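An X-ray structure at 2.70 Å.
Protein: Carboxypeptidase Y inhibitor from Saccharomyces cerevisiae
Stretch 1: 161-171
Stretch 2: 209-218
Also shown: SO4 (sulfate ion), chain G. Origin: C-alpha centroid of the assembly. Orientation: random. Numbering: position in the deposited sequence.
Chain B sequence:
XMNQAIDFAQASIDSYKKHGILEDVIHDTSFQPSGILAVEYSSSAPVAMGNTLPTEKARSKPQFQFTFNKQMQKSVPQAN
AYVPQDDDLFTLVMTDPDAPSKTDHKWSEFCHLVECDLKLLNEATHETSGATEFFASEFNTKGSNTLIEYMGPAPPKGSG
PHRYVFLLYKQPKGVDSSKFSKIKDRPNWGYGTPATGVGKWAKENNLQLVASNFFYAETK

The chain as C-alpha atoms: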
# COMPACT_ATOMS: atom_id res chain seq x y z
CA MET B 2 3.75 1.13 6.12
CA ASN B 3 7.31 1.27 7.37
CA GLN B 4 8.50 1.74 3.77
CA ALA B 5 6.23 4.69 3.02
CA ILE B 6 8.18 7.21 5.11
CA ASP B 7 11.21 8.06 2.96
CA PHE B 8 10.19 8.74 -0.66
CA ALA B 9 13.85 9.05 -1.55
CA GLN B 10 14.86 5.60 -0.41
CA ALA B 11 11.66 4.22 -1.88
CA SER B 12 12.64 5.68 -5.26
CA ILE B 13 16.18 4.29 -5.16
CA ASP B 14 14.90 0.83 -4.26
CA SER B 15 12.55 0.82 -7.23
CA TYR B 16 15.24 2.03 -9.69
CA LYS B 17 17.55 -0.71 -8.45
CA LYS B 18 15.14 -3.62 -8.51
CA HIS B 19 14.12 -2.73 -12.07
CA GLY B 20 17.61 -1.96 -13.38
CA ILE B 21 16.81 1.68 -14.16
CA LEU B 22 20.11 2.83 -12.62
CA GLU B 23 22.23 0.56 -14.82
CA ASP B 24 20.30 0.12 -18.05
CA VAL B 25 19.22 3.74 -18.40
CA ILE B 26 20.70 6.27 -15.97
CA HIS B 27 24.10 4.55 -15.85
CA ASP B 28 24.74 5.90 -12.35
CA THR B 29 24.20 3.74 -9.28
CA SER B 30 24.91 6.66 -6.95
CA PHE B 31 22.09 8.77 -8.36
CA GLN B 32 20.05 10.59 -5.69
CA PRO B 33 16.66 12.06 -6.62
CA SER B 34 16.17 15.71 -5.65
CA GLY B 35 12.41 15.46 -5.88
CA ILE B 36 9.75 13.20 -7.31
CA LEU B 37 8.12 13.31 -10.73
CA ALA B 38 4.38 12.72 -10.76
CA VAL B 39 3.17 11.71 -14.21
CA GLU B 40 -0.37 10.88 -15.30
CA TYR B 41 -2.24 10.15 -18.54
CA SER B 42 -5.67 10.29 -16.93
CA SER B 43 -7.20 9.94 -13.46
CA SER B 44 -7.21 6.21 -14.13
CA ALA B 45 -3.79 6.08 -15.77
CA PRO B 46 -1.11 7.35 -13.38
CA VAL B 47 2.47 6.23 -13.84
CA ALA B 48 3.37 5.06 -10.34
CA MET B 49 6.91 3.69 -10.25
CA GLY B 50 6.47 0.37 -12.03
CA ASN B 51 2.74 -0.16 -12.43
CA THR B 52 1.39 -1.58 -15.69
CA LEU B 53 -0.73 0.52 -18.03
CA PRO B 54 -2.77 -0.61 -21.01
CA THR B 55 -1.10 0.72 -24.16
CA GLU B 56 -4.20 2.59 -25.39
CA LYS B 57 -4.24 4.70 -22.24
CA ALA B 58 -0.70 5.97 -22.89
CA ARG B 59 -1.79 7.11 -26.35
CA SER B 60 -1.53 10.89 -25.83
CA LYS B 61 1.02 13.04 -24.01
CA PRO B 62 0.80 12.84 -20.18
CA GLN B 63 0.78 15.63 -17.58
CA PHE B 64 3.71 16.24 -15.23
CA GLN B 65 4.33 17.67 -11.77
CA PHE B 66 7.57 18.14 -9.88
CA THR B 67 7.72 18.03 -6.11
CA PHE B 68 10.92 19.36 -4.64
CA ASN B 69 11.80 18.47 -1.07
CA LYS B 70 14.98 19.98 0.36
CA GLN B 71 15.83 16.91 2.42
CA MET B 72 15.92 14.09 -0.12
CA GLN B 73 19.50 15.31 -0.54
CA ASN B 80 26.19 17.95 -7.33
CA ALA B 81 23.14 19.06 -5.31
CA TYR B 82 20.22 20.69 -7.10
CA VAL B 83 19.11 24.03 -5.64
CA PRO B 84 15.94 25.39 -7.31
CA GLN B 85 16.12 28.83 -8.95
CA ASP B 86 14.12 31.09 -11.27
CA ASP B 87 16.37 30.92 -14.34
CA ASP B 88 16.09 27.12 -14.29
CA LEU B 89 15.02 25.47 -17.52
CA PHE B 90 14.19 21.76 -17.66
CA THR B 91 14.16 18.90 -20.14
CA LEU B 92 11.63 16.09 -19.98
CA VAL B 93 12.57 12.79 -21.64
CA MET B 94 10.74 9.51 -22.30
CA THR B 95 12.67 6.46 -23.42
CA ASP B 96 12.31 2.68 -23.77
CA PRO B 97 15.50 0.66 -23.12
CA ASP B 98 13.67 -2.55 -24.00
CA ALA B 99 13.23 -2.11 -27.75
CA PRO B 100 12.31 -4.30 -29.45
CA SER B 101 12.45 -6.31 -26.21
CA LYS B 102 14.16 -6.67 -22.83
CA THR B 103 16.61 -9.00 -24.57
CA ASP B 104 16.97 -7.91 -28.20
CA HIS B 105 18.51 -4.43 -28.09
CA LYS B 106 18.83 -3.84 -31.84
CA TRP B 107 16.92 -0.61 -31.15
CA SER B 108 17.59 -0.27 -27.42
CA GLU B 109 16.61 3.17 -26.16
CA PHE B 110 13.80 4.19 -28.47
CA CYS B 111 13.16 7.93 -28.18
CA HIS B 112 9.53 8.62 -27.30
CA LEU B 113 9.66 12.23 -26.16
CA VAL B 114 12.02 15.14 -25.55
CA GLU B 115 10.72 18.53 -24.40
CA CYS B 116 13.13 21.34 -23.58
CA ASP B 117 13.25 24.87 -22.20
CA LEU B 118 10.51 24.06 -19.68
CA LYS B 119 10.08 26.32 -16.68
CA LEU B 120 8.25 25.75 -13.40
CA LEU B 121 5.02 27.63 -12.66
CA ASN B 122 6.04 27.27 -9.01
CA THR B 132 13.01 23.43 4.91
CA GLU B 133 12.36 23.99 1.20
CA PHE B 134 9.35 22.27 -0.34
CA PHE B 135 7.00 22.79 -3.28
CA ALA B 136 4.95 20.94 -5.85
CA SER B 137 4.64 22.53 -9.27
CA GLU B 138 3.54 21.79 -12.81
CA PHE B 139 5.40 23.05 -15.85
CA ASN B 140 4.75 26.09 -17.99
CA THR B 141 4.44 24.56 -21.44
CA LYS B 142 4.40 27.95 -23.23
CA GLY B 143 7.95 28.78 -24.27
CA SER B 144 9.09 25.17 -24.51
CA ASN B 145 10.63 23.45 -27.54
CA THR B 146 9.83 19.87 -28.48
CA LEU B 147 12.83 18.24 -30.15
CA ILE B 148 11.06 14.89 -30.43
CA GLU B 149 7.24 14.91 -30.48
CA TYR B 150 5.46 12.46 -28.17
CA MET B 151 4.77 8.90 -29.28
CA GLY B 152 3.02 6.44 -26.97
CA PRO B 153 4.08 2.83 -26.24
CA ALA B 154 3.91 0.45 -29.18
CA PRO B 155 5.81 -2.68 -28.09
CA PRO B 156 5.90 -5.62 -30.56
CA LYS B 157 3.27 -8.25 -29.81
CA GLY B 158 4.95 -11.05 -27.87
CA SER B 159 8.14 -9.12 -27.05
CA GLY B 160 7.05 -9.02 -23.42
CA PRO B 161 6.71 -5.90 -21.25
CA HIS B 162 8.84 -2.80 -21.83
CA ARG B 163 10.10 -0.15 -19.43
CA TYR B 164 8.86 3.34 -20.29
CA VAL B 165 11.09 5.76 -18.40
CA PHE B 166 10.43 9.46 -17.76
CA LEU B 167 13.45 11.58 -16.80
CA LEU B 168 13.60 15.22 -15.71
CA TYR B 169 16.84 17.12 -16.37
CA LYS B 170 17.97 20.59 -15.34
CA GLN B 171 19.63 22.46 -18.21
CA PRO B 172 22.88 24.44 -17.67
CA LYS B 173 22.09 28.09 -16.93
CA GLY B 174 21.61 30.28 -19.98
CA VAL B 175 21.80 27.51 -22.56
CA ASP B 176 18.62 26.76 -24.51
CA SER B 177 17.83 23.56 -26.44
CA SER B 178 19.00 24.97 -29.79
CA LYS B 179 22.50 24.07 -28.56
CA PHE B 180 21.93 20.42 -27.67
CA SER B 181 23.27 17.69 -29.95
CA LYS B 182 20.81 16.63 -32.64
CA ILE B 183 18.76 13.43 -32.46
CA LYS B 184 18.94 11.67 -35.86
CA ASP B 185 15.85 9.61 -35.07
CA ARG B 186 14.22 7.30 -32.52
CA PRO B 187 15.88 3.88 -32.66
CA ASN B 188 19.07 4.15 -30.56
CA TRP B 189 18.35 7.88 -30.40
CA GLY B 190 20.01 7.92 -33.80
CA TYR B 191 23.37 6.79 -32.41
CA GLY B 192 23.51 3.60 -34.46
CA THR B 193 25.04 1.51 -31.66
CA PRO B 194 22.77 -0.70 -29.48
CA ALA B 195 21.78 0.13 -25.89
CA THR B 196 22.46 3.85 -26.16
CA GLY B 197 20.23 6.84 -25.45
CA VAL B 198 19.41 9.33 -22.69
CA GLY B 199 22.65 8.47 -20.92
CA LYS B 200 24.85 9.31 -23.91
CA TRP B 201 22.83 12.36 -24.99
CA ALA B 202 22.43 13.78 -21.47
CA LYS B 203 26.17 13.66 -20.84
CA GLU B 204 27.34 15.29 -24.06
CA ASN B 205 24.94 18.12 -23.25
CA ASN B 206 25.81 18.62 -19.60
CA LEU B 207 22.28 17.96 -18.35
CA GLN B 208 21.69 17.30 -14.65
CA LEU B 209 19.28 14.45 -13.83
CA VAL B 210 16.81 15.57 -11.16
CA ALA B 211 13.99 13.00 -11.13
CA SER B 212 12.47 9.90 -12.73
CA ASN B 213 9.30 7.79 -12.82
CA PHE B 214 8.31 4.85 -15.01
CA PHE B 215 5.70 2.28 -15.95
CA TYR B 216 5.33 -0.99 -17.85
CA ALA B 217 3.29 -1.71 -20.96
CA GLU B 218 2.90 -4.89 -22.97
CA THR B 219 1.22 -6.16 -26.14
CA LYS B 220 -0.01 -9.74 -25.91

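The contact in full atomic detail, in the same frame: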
# COMPACT_ATOMS: atom_id res chain seq x y z
N PRO B 161 6.90 -7.28 -21.70
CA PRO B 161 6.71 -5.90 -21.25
C PRO B 161 7.95 -5.04 -21.49
O PRO B 161 9.07 -5.56 -21.57
CB PRO B 161 6.40 -6.07 -19.76
CG PRO B 161 7.24 -7.26 -19.39
CD PRO B 161 6.98 -8.20 -20.55
N HIS B 162 7.75 -3.74 -21.62
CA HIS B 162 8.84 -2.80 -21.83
C HIS B 162 8.82 -1.74 -20.74
O HIS B 162 7.76 -1.41 -20.21
CB HIS B 162 8.72 -2.07 -23.17
CG HIS B 162 8.89 -2.94 -24.37
ND1 HIS B 162 8.98 -2.43 -25.65
CD2 HIS B 162 8.99 -4.29 -24.50
CE1 HIS B 162 9.12 -3.42 -26.51
NE2 HIS B 162 9.13 -4.56 -25.83
N ARG B 163 9.99 -1.21 -20.42
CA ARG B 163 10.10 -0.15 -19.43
C ARG B 163 9.98 1.19 -20.16
O ARG B 163 10.71 1.45 -21.12
CB ARG B 163 11.44 -0.22 -18.70
CG ARG B 163 11.52 -1.32 -17.66
CD ARG B 163 12.94 -1.52 -17.19
NE ARG B 163 13.81 -1.90 -18.29
CZ ARG B 163 15.13 -2.07 -18.18
NH1 ARG B 163 15.72 -1.90 -17.00
NH2 ARG B 163 15.84 -2.41 -19.25
N TYR B 164 9.05 2.02 -19.71
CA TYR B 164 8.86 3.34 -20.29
C TYR B 164 9.28 4.32 -19.21
O TYR B 164 8.54 4.58 -18.25
CB TYR B 164 7.39 3.51 -20.69
CG TYR B 164 7.06 2.62 -21.85
CD1 TYR B 164 7.51 2.94 -23.14
CD2 TYR B 164 6.40 1.40 -21.66
CE1 TYR B 164 7.32 2.07 -24.21
CE2 TYR B 164 6.20 0.52 -22.73
CZ TYR B 164 6.67 0.86 -24.00
OH TYR B 164 6.52 -0.00 -25.05
N VAL B 165 10.49 4.86 -19.38
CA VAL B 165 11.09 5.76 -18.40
C VAL B 165 11.06 7.27 -18.64
O VAL B 165 11.55 7.77 -19.66
CB VAL B 165 12.56 5.35 -18.15
CG1 VAL B 165 13.12 6.07 -16.93
CG2 VAL B 165 12.65 3.84 -17.97
N PHE B 166 10.48 8.00 -17.69
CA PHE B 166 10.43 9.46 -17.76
C PHE B 166 11.60 10.00 -16.94
O PHE B 166 11.84 9.53 -15.82
CB PHE B 166 9.12 10.00 -17.18
CG PHE B 166 7.93 9.73 -18.04
CD1 PHE B 166 7.04 8.70 -17.73
CD2 PHE B 166 7.68 10.52 -19.17
CE1 PHE B 166 5.92 8.46 -18.52
CE2 PHE B 166 6.56 10.28 -19.97
CZ PHE B 166 5.68 9.25 -19.64
N LEU B 167 12.32 10.98 -17.49
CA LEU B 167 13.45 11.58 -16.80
C LEU B 167 13.42 13.11 -16.89
O LEU B 167 13.22 13.67 -17.98
CB LEU B 167 14.78 11.07 -17.37
CG LEU B 167 15.02 9.56 -17.37
CD1 LEU B 167 14.58 9.00 -18.70
CD2 LEU B 167 16.49 9.27 -17.16
N LEU B 168 13.60 13.77 -15.75
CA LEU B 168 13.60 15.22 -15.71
C LEU B 168 15.03 15.74 -15.52
O LEU B 168 15.70 15.39 -14.55
CB LEU B 168 12.72 15.73 -14.57
CG LEU B 168 12.58 17.25 -14.47
CD1 LEU B 168 11.79 17.75 -15.67
CD2 LEU B 168 11.87 17.65 -13.19
N TYR B 169 15.49 16.56 -16.46
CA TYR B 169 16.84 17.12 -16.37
C TYR B 169 16.84 18.63 -16.22
O TYR B 169 15.96 19.32 -16.74
CB TYR B 169 17.65 16.79 -17.63
CG TYR B 169 18.02 15.34 -17.79
CD1 TYR B 169 17.17 14.45 -18.44
CD2 TYR B 169 19.25 14.86 -17.31
CE1 TYR B 169 17.53 13.11 -18.61
CE2 TYR B 169 19.61 13.53 -17.47
CZ TYR B 169 18.75 12.65 -18.13
OH TYR B 169 19.12 11.34 -18.31
N LYS B 170 17.83 19.15 -15.50
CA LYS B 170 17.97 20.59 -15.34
C LYS B 170 19.01 21.00 -16.37
O LYS B 170 20.08 20.39 -16.44
CB LYS B 170 18.49 20.94 -13.95
CG LYS B 170 18.77 22.42 -13.79
CD LYS B 170 19.64 22.71 -12.59
CE LYS B 170 20.04 24.18 -12.56
NZ LYS B 170 20.86 24.53 -11.36
N GLN B 171 18.70 22.00 -17.18
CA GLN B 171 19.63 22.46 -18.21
C GLN B 171 20.64 23.43 -17.60
O GLN B 171 20.34 24.08 -16.61
CB GLN B 171 18.87 23.16 -19.34
CG GLN B 171 17.80 22.28 -19.98
CD GLN B 171 16.95 23.01 -21.01
OE1 GLN B 171 15.96 22.48 -21.50
NE2 GLN B 171 17.34 24.24 -21.34
N LEU B 209 20.45 15.26 -14.15
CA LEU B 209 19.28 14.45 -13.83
C LEU B 209 18.72 14.88 -12.48
O LEU B 209 19.46 14.95 -11.50
CB LEU B 209 19.65 12.97 -13.75
CG LEU B 209 18.65 11.93 -14.26
CD1 LEU B 209 18.82 10.63 -13.47
CD2 LEU B 209 17.23 12.44 -14.14
N VAL B 210 17.42 15.15 -12.41
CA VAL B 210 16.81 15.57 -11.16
C VAL B 210 15.75 14.59 -10.64
O VAL B 210 15.61 14.43 -9.43
CB VAL B 210 16.18 16.98 -11.29
CG1 VAL B 210 15.29 17.30 -10.09
CG2 VAL B 210 17.28 18.02 -11.38
N ALA B 211 15.03 13.94 -11.54
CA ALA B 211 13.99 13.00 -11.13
C ALA B 211 13.63 11.99 -12.21
O ALA B 211 14.01 12.15 -13.37
CB ALA B 211 12.74 13.76 -10.71
N SER B 212 12.89 10.96 -11.81
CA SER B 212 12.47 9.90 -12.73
C SER B 212 11.31 9.04 -12.22
O SER B 212 11.21 8.76 -11.03
CB SER B 212 13.65 8.99 -13.06
OG SER B 212 13.25 7.94 -13.91
N ASN B 213 10.43 8.65 -13.13
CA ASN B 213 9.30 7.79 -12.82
C ASN B 213 9.19 6.85 -14.01
O ASN B 213 9.79 7.10 -15.05
CB ASN B 213 8.01 8.61 -12.69
CG ASN B 213 6.93 7.89 -11.90
OD1 ASN B 213 6.98 6.68 -11.71
ND2 ASN B 213 5.94 8.63 -11.44
N PHE B 214 8.43 5.77 -13.89
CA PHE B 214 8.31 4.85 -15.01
C PHE B 214 7.14 3.88 -14.86
O PHE B 214 6.58 3.72 -13.78
CB PHE B 214 9.61 4.06 -15.18
CG PHE B 214 9.79 2.98 -14.16
CD1 PHE B 214 9.72 1.64 -14.53
CD2 PHE B 214 9.99 3.30 -12.82
CE1 PHE B 214 9.84 0.64 -13.58
CE2 PHE B 214 10.11 2.30 -11.87
CZ PHE B 214 10.03 0.97 -12.24
N PHE B 215 6.79 3.23 -15.96
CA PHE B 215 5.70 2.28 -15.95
C PHE B 215 5.99 1.17 -16.96
O PHE B 215 6.96 1.26 -17.72
CB PHE B 215 4.36 2.98 -16.27
CG PHE B 215 4.21 3.40 -17.72
CD1 PHE B 215 3.60 2.56 -18.64
CD2 PHE B 215 4.62 4.66 -18.14
CE1 PHE B 215 3.39 2.97 -19.97
CE2 PHE B 215 4.42 5.09 -19.46
CZ PHE B 215 3.80 4.24 -20.38
N TYR B 216 5.17 0.13 -16.93
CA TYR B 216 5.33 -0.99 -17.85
C TYR B 216 4.11 -1.06 -18.77
O TYR B 216 3.00 -0.70 -18.38
CB TYR B 216 5.45 -2.33 -17.11
CG TYR B 216 6.78 -2.60 -16.43
CD1 TYR B 216 6.99 -2.26 -15.10
CD2 TYR B 216 7.81 -3.25 -17.11
CE1 TYR B 216 8.19 -2.56 -14.45
CE2 TYR B 216 9.02 -3.56 -16.48
CZ TYR B 216 9.20 -3.22 -15.15
OH TYR B 216 10.39 -3.52 -14.52
N ALA B 217 4.35 -1.54 -19.98
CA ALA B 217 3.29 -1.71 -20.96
C ALA B 217 3.67 -2.95 -21.75
O ALA B 217 4.85 -3.25 -21.93
CB ALA B 217 3.20 -0.50 -21.86
N GLU B 218 2.66 -3.67 -22.22
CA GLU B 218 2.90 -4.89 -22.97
C GLU B 218 1.81 -5.14 -24.00
O GLU B 218 0.67 -4.70 -23.83
CB GLU B 218 2.96 -6.07 -22.00
CG GLU B 218 3.65 -7.30 -22.53
CD GLU B 218 3.54 -8.47 -21.58
OE1 GLU B 218 4.26 -9.48 -21.79
OE2 GLU B 218 2.73 -8.40 -20.64
S SO4 G . 8.48 1.09 -28.37
O1 SO4 G . 8.69 1.64 -29.72
O2 SO4 G . 7.14 1.48 -27.89
O3 SO4 G . 8.58 -0.38 -28.42
O4 SO4 G . 9.51 1.62 -27.46

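Stretches 161-171 and 209-218 lie side by side as neighbouring antiparallel strands, their axes approaching to 4.6 Å and their directions 158° apart, and together they bury 968 Å². The backbone ladder supplies most of the polar bonding, while side chains alternate between two faces: R163, V165, L167 and Y169 share one with L209, S212, F214 and Y216, and H162, Y164, F166 and L168 share the other with A211, N213, F215 and A217.

Stretch 2 enters at L209, opposite Y169. L209 CD2 sits over one face of the Y169 ring, 4.3 Å from the centroid, a CH-pi contact, and L209 CG lies 3.7 Å from Y169 CE2. A beta bulge follows, since the register shifts by one between L168 and Y169. V210 is the extra residue, and the carbonyl of L168 consequently receives two amides: V210 N at 2.8 Å from L168 O, and A211 N, weakly, at 3.4 Å from L168 O. A211 returns the pairing through its own carbonyl, with L168 N 2.9 Å from A211 O and nearly linear at 175°.

S212 faces L167 in a non-hydrogen-bonded pair, but its hydroxyl finds a backbone partner: S212 OG donates to F166 O at 2.9 Å. The same carbonyl accepts N213 N, 3.2 Å from F166 O, and F166 N completes the pair at 2.9 Å from N213 O. The N213 side chain turns back to its own strand, where N213 OD1 accepts F214 N at 2.8 Å.

F214 lies across from V165, with F214 CB 4.1 Å from V165 CG2, while its ring leads away from stretch 1. F215 does the reverse: its ring comes nearer, and Y164 CB rests over its face, 3.8 Å from the centroid. The Y164 and F215 rings are near parallel but barely overlap; F166 CE1 reaches the edge of F215, 3.8 Å from F215 CE2. In the backbone, Y164 N bonds F215 O at 3.0 Å and F215 N bonds Y164 O at 3.2 Å.

The Y216 ring packs against the aliphatic part of R163, with R163 CG 3.6 Å from Y216 CE2. A217 closes the ladder: H162 N lies 3.0 Å from A217 O, whereas the return bond from A217 N to H162 O is weak at 3.4 Å. The small A217 CB fits 3.3 Å from Y164 CE2, and Y164 OH donates to sulfate O2 at 3.3 Å. E218 meets P161, with P161 CD 3.3 Å from E218 OE1; lacking an amide hydrogen, the proline offers this carboxylate no hydrogen bond.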